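PDB 5M38: OmpA family protein from Escherichia coli, which probably binds peptidoglycan through its OmpA-like domain, helping to anchor the type VI secretion system of enteroaggregative strains to the cell wall. Local coordinates for residues A10-G15 with L62-A67; N29-I34 with R69-D74; V43-T48 with Q86-S91; T48-D53 with E101-N106. All coordinates share one frame; numbering follows the deposited sequence.

Contact 1. Residues A10-G15 with L62-A67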
loop_
_atom_site.group_PDB
_atom_site.type_symbol
_atom_site.label_atom_id
_atom_site.label_comp_id
_atom_site.label_asym_id
_atom_site.label_seq_id
_atom_site.Cartn_x
_atom_site.Cartn_y
_atom_site.Cartn_z
ATOM N N ALA A 10 5.490 -3.980 6.687
ATOM C CA ALA A 10 5.585 -5.207 7.496
ATOM C C ALA A 10 4.696 -6.170 6.646
ATOM O O ALA A 10 3.883 -6.961 7.144
ATOM C CB ALA A 10 4.917 -4.966 8.825
ATOM N N LEU A 11 4.791 -5.948 5.318
ATOM C CA LEU A 11 4.151 -6.658 4.236
ATOM C C LEU A 11 5.280 -7.144 3.357
ATOM O O LEU A 11 5.115 -8.118 2.641
ATOM C CB LEU A 11 3.284 -5.699 3.398
ATOM C CG LEU A 11 2.073 -5.028 4.008
ATOM C CD1 LEU A 11 1.599 -3.903 3.083
ATOM C CD2 LEU A 11 0.943 -6.032 4.242
ATOM N N PHE A 12 6.428 -6.449 3.412
ATOM C CA PHE A 12 7.597 -6.698 2.570
ATOM C C PHE A 12 8.855 -6.663 3.384
ATOM O O PHE A 12 8.891 -6.017 4.433
ATOM C CB PHE A 12 7.714 -5.574 1.504
ATOM C CG PHE A 12 6.448 -5.268 0.747
ATOM C CD1 PHE A 12 5.614 -4.225 1.145
ATOM C CD2 PHE A 12 6.072 -6.031 -0.355
ATOM C CE1 PHE A 12 4.425 -3.950 0.444
ATOM C CE2 PHE A 12 4.887 -5.750 -1.055
ATOM C CZ PHE A 12 4.071 -4.720 -0.646
ATOM N N ASP A 13 9.909 -7.318 2.891
ATOM C CA ASP A 13 11.229 -7.248 3.516
ATOM C C ASP A 13 11.947 -6.054 2.845
ATOM O O ASP A 13 11.603 -5.709 1.712
ATOM C CB ASP A 13 12.022 -8.559 3.311
ATOM C CG ASP A 13 11.515 -9.772 4.080
ATOM O OD1 ASP A 13 11.537 -9.740 5.347
ATOM O OD2 ASP A 13 11.209 -10.795 3.430
ATOM N N ALA A 14 12.926 -5.419 3.529
ATOM C CA ALA A 14 13.683 -4.254 3.030
ATOM C C ALA A 14 14.052 -4.353 1.558
ATOM O O ALA A 14 14.682 -5.327 1.146
ATOM C CB ALA A 14 14.933 -4.044 3.864
ATOM N N GLY A 15 13.593 -3.378 0.778
ATOM C CA GLY A 15 13.842 -3.300 -0.665
ATOM C C GLY A 15 13.022 -4.214 -1.563
ATOM O O GLY A 15 13.107 -4.112 -2.787
ATOM N N LEU A 62 5.121 1.937 -6.344
ATOM C CA LEU A 62 4.138 1.434 -7.309
ATOM C C LEU A 62 4.128 -0.099 -7.316
ATOM O O LEU A 62 3.055 -0.694 -7.255
ATOM C CB LEU A 62 4.381 2.000 -8.729
ATOM C CG LEU A 62 3.413 1.462 -9.827
ATOM C CD1 LEU A 62 1.958 1.784 -9.530
ATOM C CD2 LEU A 62 3.763 1.959 -11.166
ATOM N N LYS A 63 5.312 -0.727 -7.354
ATOM C CA LYS A 63 5.490 -2.176 -7.310
ATOM C C LYS A 63 4.868 -2.794 -6.042
ATOM O O LYS A 63 4.330 -3.905 -6.099
ATOM C CB LYS A 63 6.992 -2.542 -7.413
ATOM C CG LYS A 63 7.673 -2.328 -8.803
ATOM C CD LYS A 63 7.181 -3.174 -10.014
ATOM C CE LYS A 63 7.827 -4.526 -10.183
ATOM N NZ LYS A 63 7.280 -5.216 -11.380
ATOM N N ARG A 64 4.936 -2.066 -4.913
ATOM C CA ARG A 64 4.345 -2.474 -3.640
ATOM C C ARG A 64 2.822 -2.366 -3.643
ATOM O O ARG A 64 2.148 -3.244 -3.111
ATOM C CB ARG A 64 4.966 -1.691 -2.484
ATOM C CG ARG A 64 6.321 -2.275 -2.128
ATOM C CD ARG A 64 7.076 -1.485 -1.100
ATOM N NE ARG A 64 8.237 -2.259 -0.653
ATOM C CZ ARG A 64 9.042 -1.919 0.340
ATOM N NH1 ARG A 64 8.858 -0.771 0.980
ATOM N NH2 ARG A 64 10.044 -2.698 0.690
ATOM N N ALA A 65 2.277 -1.304 -4.271
ATOM C CA ALA A 65 0.845 -1.070 -4.454
ATOM C C ALA A 65 0.266 -2.142 -5.393
ATOM O O ALA A 65 -0.842 -2.630 -5.160
ATOM C CB ALA A 65 0.618 0.316 -5.033
ATOM N N GLU A 66 1.019 -2.519 -6.444
ATOM C CA GLU A 66 0.625 -3.564 -7.392
ATOM C C GLU A 66 0.551 -4.916 -6.678
ATOM O O GLU A 66 -0.412 -5.644 -6.904
ATOM C CB GLU A 66 1.594 -3.629 -8.585
ATOM C CG GLU A 66 1.453 -2.474 -9.556
ATOM C CD GLU A 66 2.427 -2.417 -10.722
ATOM O OE1 GLU A 66 3.546 -2.974 -10.619
ATOM O OE2 GLU A 66 2.072 -1.779 -11.740
ATOM N N ALA A 67 1.529 -5.230 -5.780
ATOM C CA ALA A 67 1.591 -6.465 -4.974
ATOM C C ALA A 67 0.363 -6.611 -4.089
ATOM O O ALA A 67 -0.190 -7.712 -4.013
ATOM C CB ALA A 67 2.846 -6.494 -4.124
#
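The ring of F12 lies flat against the extended side chain of R64, laying an aromatic face along the arginine's methylene groups. R64 CG sits almost squarely over the ring, 3.6 Å from the F12 ring centroid and 14° off the normal, a CH-pi contact. Beyond CG the arginine chain runs extended to NE, and the two side chains pass each other in opposite directions. R64 NE therefore ends up 3.7 Å from F12 CD1, with the guanidinium plane turned only 11° from the ring plane. The guanidinium itself is displaced toward the CB side of the phenylalanine and does not stack over the ring centre. One turn further along helix 54-74, A67 CB meets the ring at its edge, 3.8 Å from F12 CE2.

At the far end of the arginine, R64 NH2 comes within 3.5 Å of D13 O, at the guanidinium's edge. The hydrogen bond of R64 NE, however, goes to the backbone oxygen of K16, just past the loop segment. L19 also packs on F12. The LKRA sequence belongs to the helical pattern of OmpA-like domains, and in relatives its arginine helps to bind peptidoglycan, a role that can only be inferred here. Chemically, the apolar stem of R64 is held by an aromatic face while its polar head is tied to loop backbone, which should restrict how the guanidinium turns.

Contact 2. Residues N29-I34 with R69-D74; sequences NALVDI and RDWMRD
M72 is the knob of this helix-helix contact, reaching into a hollow formed by A30, L31 and I34 on helix 24-36. Its chain bends at chi2 (-60°), which lays the thioether along the neighbouring helix. M72 SD rests 3.7 Å from I34 CD1 on one side and 4.0 Å from L31 CB on another, and the terminal methyl goes on to A30, with M72 CE 3.8 Å from A30 CB. The small alanine makes a low spot where that methyl can settle.

L31 is the answering bump. Its CG stands anti to the backbone N (chi1 -180°), sending the branched end toward W71, and L31 CD2 touches W71 CZ3 at 3.7 Å. The two side chains cross at about a right angle, the leucine meeting the six-membered end of the indole obliquely. Here helix 24-36 packs against the C-terminal end of helix 54-74, the short segments crossing at -64° with axes 11.0 Å apart at closest. L27, also on helix 24-36, packs on W71 and M72; from the sheet, I111 touches I34 and M72, and F83 touches M72. R69, D70, R73 and D74 pair charges on their own helix; what joins the segments is apolar, thioether included.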
loop_
_atom_site.group_PDB
_atom_site.type_symbol
_atom_site.label_atom_id
_atom_site.label_comp_id
_atom_site.label_asym_id
_atom_site.label_seq_id
_atom_site.Cartn_x
_atom_site.Cartn_y
_atom_site.Cartn_z
ATOM N N ASN A 29 -7.752 -8.454 7.144
ATOM C CA ASN A 29 -8.626 -7.438 7.755
ATOM C C ASN A 29 -8.943 -6.290 6.791
ATOM O O ASN A 29 -10.068 -5.777 6.794
ATOM C CB ASN A 29 -8.193 -6.929 9.130
ATOM C CG ASN A 29 -6.738 -6.661 9.424
ATOM O OD1 ASN A 29 -6.114 -5.709 8.914
ATOM N ND2 ASN A 29 -6.189 -7.484 10.312
ATOM N N ALA A 30 -7.966 -5.949 5.929
ATOM C CA ALA A 30 -8.112 -4.954 4.870
ATOM C C ALA A 30 -9.138 -5.428 3.821
ATOM O O ALA A 30 -9.931 -4.614 3.355
ATOM C CB ALA A 30 -6.772 -4.701 4.206
ATOM N N LEU A 31 -9.151 -6.746 3.497
ATOM C CA LEU A 31 -10.090 -7.376 2.563
ATOM C C LEU A 31 -11.532 -7.380 3.086
ATOM O O LEU A 31 -12.461 -7.283 2.287
ATOM C CB LEU A 31 -9.620 -8.795 2.192
ATOM C CG LEU A 31 -10.458 -9.635 1.225
ATOM C CD1 LEU A 31 -10.674 -8.927 -0.081
ATOM C CD2 LEU A 31 -9.770 -10.912 0.930
ATOM N N VAL A 32 -11.720 -7.473 4.420
ATOM C CA VAL A 32 -13.047 -7.435 5.043
ATOM C C VAL A 32 -13.693 -6.035 4.816
ATOM O O VAL A 32 -14.863 -5.938 4.415
ATOM C CB VAL A 32 -12.996 -7.921 6.533
ATOM C CG1 VAL A 32 -12.899 -6.790 7.561
ATOM C CG2 VAL A 32 -14.176 -8.825 6.851
ATOM N N ASP A 33 -12.882 -4.969 5.001
ATOM C CA ASP A 33 -13.275 -3.574 4.815
ATOM C C ASP A 33 -13.573 -3.304 3.337
ATOM O O ASP A 33 -14.544 -2.606 3.036
ATOM C CB ASP A 33 -12.181 -2.611 5.348
ATOM C CG ASP A 33 -11.704 -2.855 6.779
ATOM O OD1 ASP A 33 -12.500 -3.388 7.593
ATOM O OD2 ASP A 33 -10.536 -2.491 7.091
ATOM N N ILE A 34 -12.755 -3.882 2.420
ATOM C CA ILE A 34 -12.906 -3.775 0.961
ATOM C C ILE A 34 -14.197 -4.447 0.512
ATOM O O ILE A 34 -14.920 -3.862 -0.286
ATOM C CB ILE A 34 -11.660 -4.334 0.207
ATOM C CG1 ILE A 34 -10.488 -3.347 0.260
ATOM C CG2 ILE A 34 -11.979 -4.711 -1.245
ATOM C CD1 ILE A 34 -9.178 -3.924 -0.157
ATOM N N ARG A 69 -2.656 -5.018 -4.615
ATOM C CA ARG A 69 -3.794 -5.177 -5.530
ATOM C C ARG A 69 -3.900 -6.625 -5.990
ATOM O O ARG A 69 -5.002 -7.174 -5.968
ATOM C CB ARG A 69 -3.688 -4.254 -6.757
ATOM C CG ARG A 69 -4.650 -4.685 -7.877
ATOM C CD ARG A 69 -4.571 -3.927 -9.169
ATOM N NE ARG A 69 -3.220 -3.836 -9.737
ATOM C CZ ARG A 69 -2.612 -4.838 -10.344
ATOM N NH1 ARG A 69 -3.200 -6.017 -10.433
ATOM N NH2 ARG A 69 -1.392 -4.682 -10.834
ATOM N N ASP A 70 -2.759 -7.235 -6.429
ATOM C CA ASP A 70 -2.688 -8.621 -6.902
ATOM C C ASP A 70 -3.252 -9.585 -5.878
ATOM O O ASP A 70 -4.033 -10.458 -6.245
ATOM C CB ASP A 70 -1.250 -9.016 -7.263
ATOM C CG ASP A 70 -0.652 -8.299 -8.456
ATOM O OD1 ASP A 70 -1.399 -7.611 -9.178
ATOM O OD2 ASP A 70 0.566 -8.428 -8.672
ATOM N N TRP A 71 -2.900 -9.402 -4.590
ATOM C CA TRP A 71 -3.386 -10.210 -3.485
ATOM C C TRP A 71 -4.884 -10.025 -3.352
ATOM O O TRP A 71 -5.597 -11.019 -3.246
ATOM C CB TRP A 71 -2.694 -9.831 -2.171
ATOM C CG TRP A 71 -2.935 -10.818 -1.066
ATOM C CD1 TRP A 71 -2.152 -11.884 -0.744
ATOM C CD2 TRP A 71 -4.065 -10.863 -0.174
ATOM N NE1 TRP A 71 -2.697 -12.572 0.313
ATOM C CE2 TRP A 71 -3.869 -11.964 0.690
ATOM C CE3 TRP A 71 -5.216 -10.071 -0.008
ATOM C CZ2 TRP A 71 -4.765 -12.280 1.721
ATOM C CZ3 TRP A 71 -6.099 -10.384 1.019
ATOM C CH2 TRP A 71 -5.875 -11.479 1.865
ATOM N N MET A 72 -5.368 -8.758 -3.321
ATOM C CA MET A 72 -6.799 -8.472 -3.174
ATOM C C MET A 72 -7.602 -9.077 -4.323
ATOM O O MET A 72 -8.694 -9.589 -4.115
ATOM C CB MET A 72 -7.064 -6.954 -3.067
ATOM C CG MET A 72 -6.451 -6.280 -1.846
ATOM S SD MET A 72 -7.054 -6.944 -0.270
ATOM C CE MET A 72 -5.805 -6.288 0.840
ATOM N N ARG A 73 -7.053 -9.001 -5.534
ATOM C CA ARG A 73 -7.663 -9.481 -6.763
ATOM C C ARG A 73 -7.720 -11.019 -6.789
ATOM O O ARG A 73 -8.805 -11.586 -6.921
ATOM C CB ARG A 73 -6.908 -8.901 -7.983
ATOM C CG ARG A 73 -7.433 -9.342 -9.353
ATOM C CD ARG A 73 -6.393 -9.197 -10.433
ATOM N NE ARG A 73 -5.231 -10.068 -10.209
ATOM C CZ ARG A 73 -3.994 -9.774 -10.594
ATOM N NH1 ARG A 73 -3.743 -8.661 -11.259
ATOM N NH2 ARG A 73 -3.001 -10.616 -10.339
ATOM N N ASP A 74 -6.565 -11.680 -6.671
ATOM C CA ASP A 74 -6.473 -13.141 -6.725
ATOM C C ASP A 74 -6.956 -13.865 -5.471
ATOM O O ASP A 74 -7.758 -14.786 -5.584
ATOM C CB ASP A 74 -5.049 -13.574 -7.069
ATOM C CG ASP A 74 -4.512 -13.022 -8.377
ATOM O OD1 ASP A 74 -5.283 -12.955 -9.357
ATOM O OD2 ASP A 74 -3.306 -12.702 -8.432
#

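Contact 3. Residues V43-T48 with Q86-S91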
loop_
_atom_site.group_PDB
_atom_site.type_symbol
_atom_site.label_atom_id
_atom_site.label_comp_id
_atom_site.label_asym_id
_atom_site.label_seq_id
_atom_site.Cartn_x
_atom_site.Cartn_y
_atom_site.Cartn_z
ATOM N N VAL A 43 -8.727 2.268 -4.415
ATOM C CA VAL A 43 -7.504 2.965 -4.802
ATOM C C VAL A 43 -6.374 2.497 -3.883
ATOM O O VAL A 43 -6.415 2.735 -2.676
ATOM C CB VAL A 43 -7.700 4.510 -4.772
ATOM C CG1 VAL A 43 -6.448 5.249 -5.227
ATOM C CG2 VAL A 43 -8.900 4.933 -5.599
ATOM N N VAL A 44 -5.382 1.803 -4.457
ATOM C CA VAL A 44 -4.211 1.287 -3.741
ATOM C C VAL A 44 -3.008 2.212 -4.055
ATOM O O VAL A 44 -2.528 2.242 -5.186
ATOM C CB VAL A 44 -3.928 -0.214 -4.047
ATOM C CG1 VAL A 44 -2.830 -0.768 -3.131
ATOM C CG2 VAL A 44 -5.202 -1.061 -3.940
ATOM N N SER A 45 -2.556 2.995 -3.062
ATOM C CA SER A 45 -1.457 3.955 -3.186
ATOM C C SER A 45 -0.249 3.502 -2.397
ATOM O O SER A 45 -0.366 3.174 -1.225
ATOM C CB SER A 45 -1.889 5.325 -2.678
ATOM O OG SER A 45 -3.053 5.763 -3.354
ATOM N N GLY A 46 0.907 3.522 -3.033
ATOM C CA GLY A 46 2.170 3.157 -2.409
ATOM C C GLY A 46 2.996 4.380 -2.064
ATOM O O GLY A 46 3.041 5.336 -2.849
ATOM N N HIS A 47 3.634 4.376 -0.871
ATOM C CA HIS A 47 4.476 5.481 -0.387
ATOM C C HIS A 47 5.689 4.944 0.350
ATOM O O HIS A 47 5.625 3.881 0.965
ATOM C CB HIS A 47 3.711 6.398 0.593
ATOM C CG HIS A 47 2.334 6.805 0.175
ATOM N ND1 HIS A 47 2.109 8.004 -0.465
ATOM C CD2 HIS A 47 1.157 6.168 0.343
ATOM C CE1 HIS A 47 0.805 8.065 -0.664
ATOM N NE2 HIS A 47 0.192 6.965 -0.216
ATOM N N THR A 48 6.782 5.725 0.320
ATOM C CA THR A 48 8.071 5.508 0.984
ATOM C C THR A 48 8.420 6.784 1.799
ATOM O O THR A 48 7.660 7.756 1.800
ATOM C CB THR A 48 9.181 5.264 -0.083
ATOM O OG1 THR A 48 9.459 6.479 -0.763
ATOM C CG2 THR A 48 8.848 4.180 -1.101
ATOM N N GLN A 86 -1.467 3.228 -7.701
ATOM C CA GLN A 86 -0.550 4.356 -7.831
ATOM C C GLN A 86 0.642 4.294 -6.880
ATOM O O GLN A 86 0.586 3.672 -5.828
ATOM C CB GLN A 86 -1.273 5.709 -7.713
ATOM C CG GLN A 86 -2.620 5.720 -6.989
ATOM C CD GLN A 86 -3.445 6.936 -7.345
ATOM O OE1 GLN A 86 -3.579 7.319 -8.511
ATOM N NE2 GLN A 86 -4.054 7.551 -6.351
ATOM N N GLY A 87 1.730 4.896 -7.313
ATOM C CA GLY A 87 2.965 5.002 -6.552
ATOM C C GLY A 87 3.316 6.459 -6.417
ATOM O O GLY A 87 3.273 7.192 -7.403
ATOM N N TYR A 88 3.556 6.912 -5.185
ATOM C CA TYR A 88 3.845 8.313 -4.885
ATOM C C TYR A 88 5.262 8.556 -4.433
ATOM O O TYR A 88 5.687 9.698 -4.439
ATOM C CB TYR A 88 2.851 8.848 -3.848
ATOM C CG TYR A 88 1.510 9.167 -4.454
ATOM C CD1 TYR A 88 1.306 10.342 -5.168
ATOM C CD2 TYR A 88 0.447 8.270 -4.352
ATOM C CE1 TYR A 88 0.088 10.622 -5.770
ATOM C CE2 TYR A 88 -0.778 8.535 -4.964
ATOM C CZ TYR A 88 -0.954 9.719 -5.661
ATOM O OH TYR A 88 -2.158 10.043 -6.236
ATOM N N GLY A 89 5.976 7.504 -4.051
ATOM C CA GLY A 89 7.347 7.598 -3.573
ATOM C C GLY A 89 7.416 8.352 -2.269
ATOM O O GLY A 89 6.754 7.981 -1.297
ATOM N N GLU A 90 8.200 9.434 -2.253
ATOM C CA GLU A 90 8.397 10.287 -1.080
ATOM C C GLU A 90 7.560 11.564 -1.138
ATOM O O GLU A 90 7.692 12.437 -0.276
ATOM C CB GLU A 90 9.882 10.639 -0.966
ATOM C CG GLU A 90 10.421 11.486 -2.107
ATOM C CD GLU A 90 11.643 12.290 -1.724
ATOM O OE1 GLU A 90 12.625 11.680 -1.244
ATOM O OE2 GLU A 90 11.632 13.524 -1.935
ATOM N N SER A 91 6.719 11.675 -2.181
ATOM C CA SER A 91 5.946 12.843 -2.553
ATOM C C SER A 91 4.757 13.181 -1.618
ATOM O O SER A 91 4.444 14.370 -1.524
ATOM C CB SER A 91 5.507 12.716 -4.005
ATOM O OG SER A 91 4.115 12.873 -4.221
HETATM O O HOH W 1 4.406 9.446 -0.456
#
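Two parallel strands of a beta-alpha-beta unit pair here, S45 lying beside Q86 and G46 beside G87; helix 54-74 makes the crossover between strands 42-47 and 83-89. The short strand segments run 24° apart. Q86 N donates to V44 O at 2.9 Å, G46 N to Q86 O at 2.8 Å, and Y88 N to G46 O at 2.9 Å, the usual parallel alternation. The next bond slips by one residue: T48 N reaches G89 O instead of Y88 O. There the chain enters a type II' turn from Y88 to S91, with G89 at positive phi (66°) as its first central residue, and G89 N is held by S61 of the helix.

The side chains of S45, Q86, H47 and Y88 share the face turned away from that helix. H47 and Y88 point the same way, side by side; their planes differ by only 11°, but with centroids 5.5 Å apart the rings barely overlap. The imidazole comes nearest the tyrosine through ND1, with H47 ND1 3.6 Å from Y88 CB. S45 OG lies at the edge of the tyrosine ring, while the amide end of Q86 leans across to the CG1 methyl of V43. On the helix side V44 packs on V68, and glycines occupy the paired positions 46 and 87. At the strand ends one water lies in the plane of the H47 ring, 2.7 Å from H47 ND1, and donates to G89 O, the same carbonyl that accepts T48 N from above its plane.

Contact 4. Residues T48-D53 with E101-N106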
loop_
_atom_site.group_PDB
_atom_site.type_symbol
_atom_site.label_atom_id
_atom_site.label_comp_id
_atom_site.label_asym_id
_atom_site.label_seq_id
_atom_site.Cartn_x
_atom_site.Cartn_y
_atom_site.Cartn_z
ATOM N N THR A 48 6.782 5.725 0.320
ATOM C CA THR A 48 8.071 5.508 0.984
ATOM C C THR A 48 8.420 6.784 1.799
ATOM O O THR A 48 7.660 7.756 1.800
ATOM C CB THR A 48 9.181 5.264 -0.083
ATOM O OG1 THR A 48 9.459 6.479 -0.763
ATOM C CG2 THR A 48 8.848 4.180 -1.101
ATOM N N ASP A 49 9.595 6.790 2.447
ATOM C CA ASP A 49 10.163 7.954 3.137
ATOM C C ASP A 49 11.187 8.601 2.150
ATOM O O ASP A 49 11.171 8.253 0.963
ATOM C CB ASP A 49 10.814 7.524 4.462
ATOM C CG ASP A 49 11.861 6.416 4.415
ATOM O OD1 ASP A 49 12.263 6.014 3.304
ATOM O OD2 ASP A 49 12.276 5.949 5.493
ATOM N N ASN A 50 12.079 9.495 2.618
ATOM C CA ASN A 50 13.053 10.143 1.724
ATOM C C ASN A 50 14.410 9.422 1.638
ATOM O O ASN A 50 15.308 9.891 0.937
ATOM C CB ASN A 50 13.239 11.620 2.092
ATOM C CG ASN A 50 13.770 11.860 3.476
ATOM O OD1 ASN A 50 13.787 10.969 4.338
ATOM N ND2 ASN A 50 14.195 13.083 3.735
ATOM N N THR A 51 14.565 8.309 2.360
ATOM C CA THR A 51 15.795 7.510 2.377
ATOM C C THR A 51 15.936 6.771 1.045
ATOM O O THR A 51 15.130 5.900 0.706
ATOM C CB THR A 51 15.858 6.597 3.616
ATOM O OG1 THR A 51 15.592 7.372 4.780
ATOM C CG2 THR A 51 17.194 5.898 3.770
ATOM N N GLY A 52 16.950 7.163 0.301
ATOM C CA GLY A 52 17.247 6.612 -1.013
ATOM C C GLY A 52 16.959 7.570 -2.146
ATOM O O GLY A 52 16.654 8.751 -1.924
ATOM N N ASP A 53 17.045 7.048 -3.373
ATOM C CA ASP A 53 16.811 7.834 -4.572
ATOM C C ASP A 53 15.305 8.037 -4.820
ATOM O O ASP A 53 14.547 7.058 -4.834
ATOM C CB ASP A 53 17.502 7.181 -5.778
ATOM C CG ASP A 53 17.234 7.865 -7.098
ATOM O OD1 ASP A 53 17.630 9.047 -7.252
ATOM O OD2 ASP A 53 16.631 7.228 -7.975
ATOM N N GLU A 101 10.831 8.262 13.567
ATOM C CA GLU A 101 9.414 7.966 13.828
ATOM C C GLU A 101 8.532 8.436 12.647
ATOM O O GLU A 101 7.617 7.721 12.230
ATOM C CB GLU A 101 9.007 8.642 15.153
ATOM C CG GLU A 101 7.530 8.523 15.525
ATOM C CD GLU A 101 7.111 9.203 16.818
ATOM O OE1 GLU A 101 6.540 8.492 17.675
ATOM O OE2 GLU A 101 7.335 10.429 16.977
ATOM N N GLY A 102 8.850 9.618 12.118
ATOM C CA GLY A 102 8.189 10.228 10.976
ATOM C C GLY A 102 8.380 9.408 9.722
ATOM O O GLY A 102 7.408 9.048 9.055
ATOM N N ARG A 103 9.638 9.070 9.436
ATOM C CA ARG A 103 10.060 8.225 8.326
ATOM C C ARG A 103 9.334 6.863 8.308
ATOM O O ARG A 103 8.940 6.410 7.241
ATOM C CB ARG A 103 11.574 8.037 8.397
ATOM C CG ARG A 103 12.296 8.728 7.274
ATOM C CD ARG A 103 13.584 9.413 7.635
ATOM N NE ARG A 103 14.436 8.717 8.598
ATOM C CZ ARG A 103 15.129 9.352 9.537
ATOM N NH1 ARG A 103 15.045 10.670 9.654
ATOM N NH2 ARG A 103 15.905 8.676 10.371
ATOM N N ALA A 104 9.126 6.243 9.488
ATOM C CA ALA A 104 8.439 4.959 9.679
ATOM C C ALA A 104 6.971 5.062 9.343
ATOM O O ALA A 104 6.387 4.080 8.854
ATOM C CB ALA A 104 8.614 4.472 11.110
ATOM N N ARG A 105 6.364 6.241 9.622
ATOM C CA ARG A 105 4.949 6.509 9.368
ATOM C C ARG A 105 4.665 6.672 7.871
ATOM O O ARG A 105 3.573 6.343 7.417
ATOM C CB ARG A 105 4.494 7.742 10.146
ATOM C CG ARG A 105 4.178 7.480 11.615
ATOM C CD ARG A 105 3.516 8.689 12.252
ATOM N NE ARG A 105 2.164 8.905 11.723
ATOM C CZ ARG A 105 1.516 10.064 11.766
ATOM N NH1 ARG A 105 2.085 11.132 12.317
ATOM N NH2 ARG A 105 0.296 10.167 11.257
ATOM N N ASN A 106 5.671 7.123 7.108
ATOM C CA ASN A 106 5.596 7.353 5.667
ATOM C C ASN A 106 5.754 6.102 4.832
ATOM O O ASN A 106 5.303 6.084 3.687
ATOM C CB ASN A 106 6.600 8.403 5.236
ATOM C CG ASN A 106 6.381 9.749 5.866
ATOM O OD1 ASN A 106 5.255 10.194 6.129
ATOM N ND2 ASN A 106 7.450 10.378 6.231
#
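D49 presses on the stem of R103, with D49 OD2 3.3 Å from R103 CG and D49 CB 3.4 Å from that same methylene. The arginine bends at chi2 and chi3, carrying its head past the carboxylate: the carboxylate and guanidinium planes stand 52° apart, and D49 OD2 remains 4.7 Å from R103 NE. Further along the stem, N50 OD1 approaches R103 CD at 3.7 Å, and T51 OG1 faces this carbon too, its side chain crossing the arginine at about a right angle. One turn on, N106 CB lies 3.7 Å from T48 O and also packs near D49 CA.

Behind these contacts the loop holds itself in shape. T48 OG1 donates to D49 O (3.0 Å), in the carbonyl plane and on a lone pair. T51 N makes a weak bond to D49 OD1, as in a loose Asx turn. D53 then serves as N-cap of helix 54-74, through R56 N.

The polar ends are tied outside the two segments: R103 NH1 bonds to N97 O, and N106 clasps the loop backbone at V94 and A95. The TDNTG loop is a signature of OmpA-like domains, and its aspartate in relatives takes part in peptidoglycan binding, which suggests a similar role here. The carboxylate of D49 has its salt bridge with R107 and meets R103 through the methylenes, so attraction to the R103 guanidinium is probably a longer-range effect.

Overall arrangement
Following the chain from strand 4-8, the first halves of all four contacts come in order: the loop 10-15, helix segment 29-34, strand segment 43-48 and the loop 48-53. Their partners follow in the same order, so every pair of contacts crosses and none nests. Helix 54-74 closes contact 1 with its middle and contact 2 with its C-terminal end; strand 83-89 then closes contact 3, and helix 100-106 contact 4. A65 and L62 of the helix pack onto the strands of contact 3, which shares T48 with contact 4. Contacts 2 and 4 lie on opposite sides of the chain's centre, their own centres about 25 Å apart.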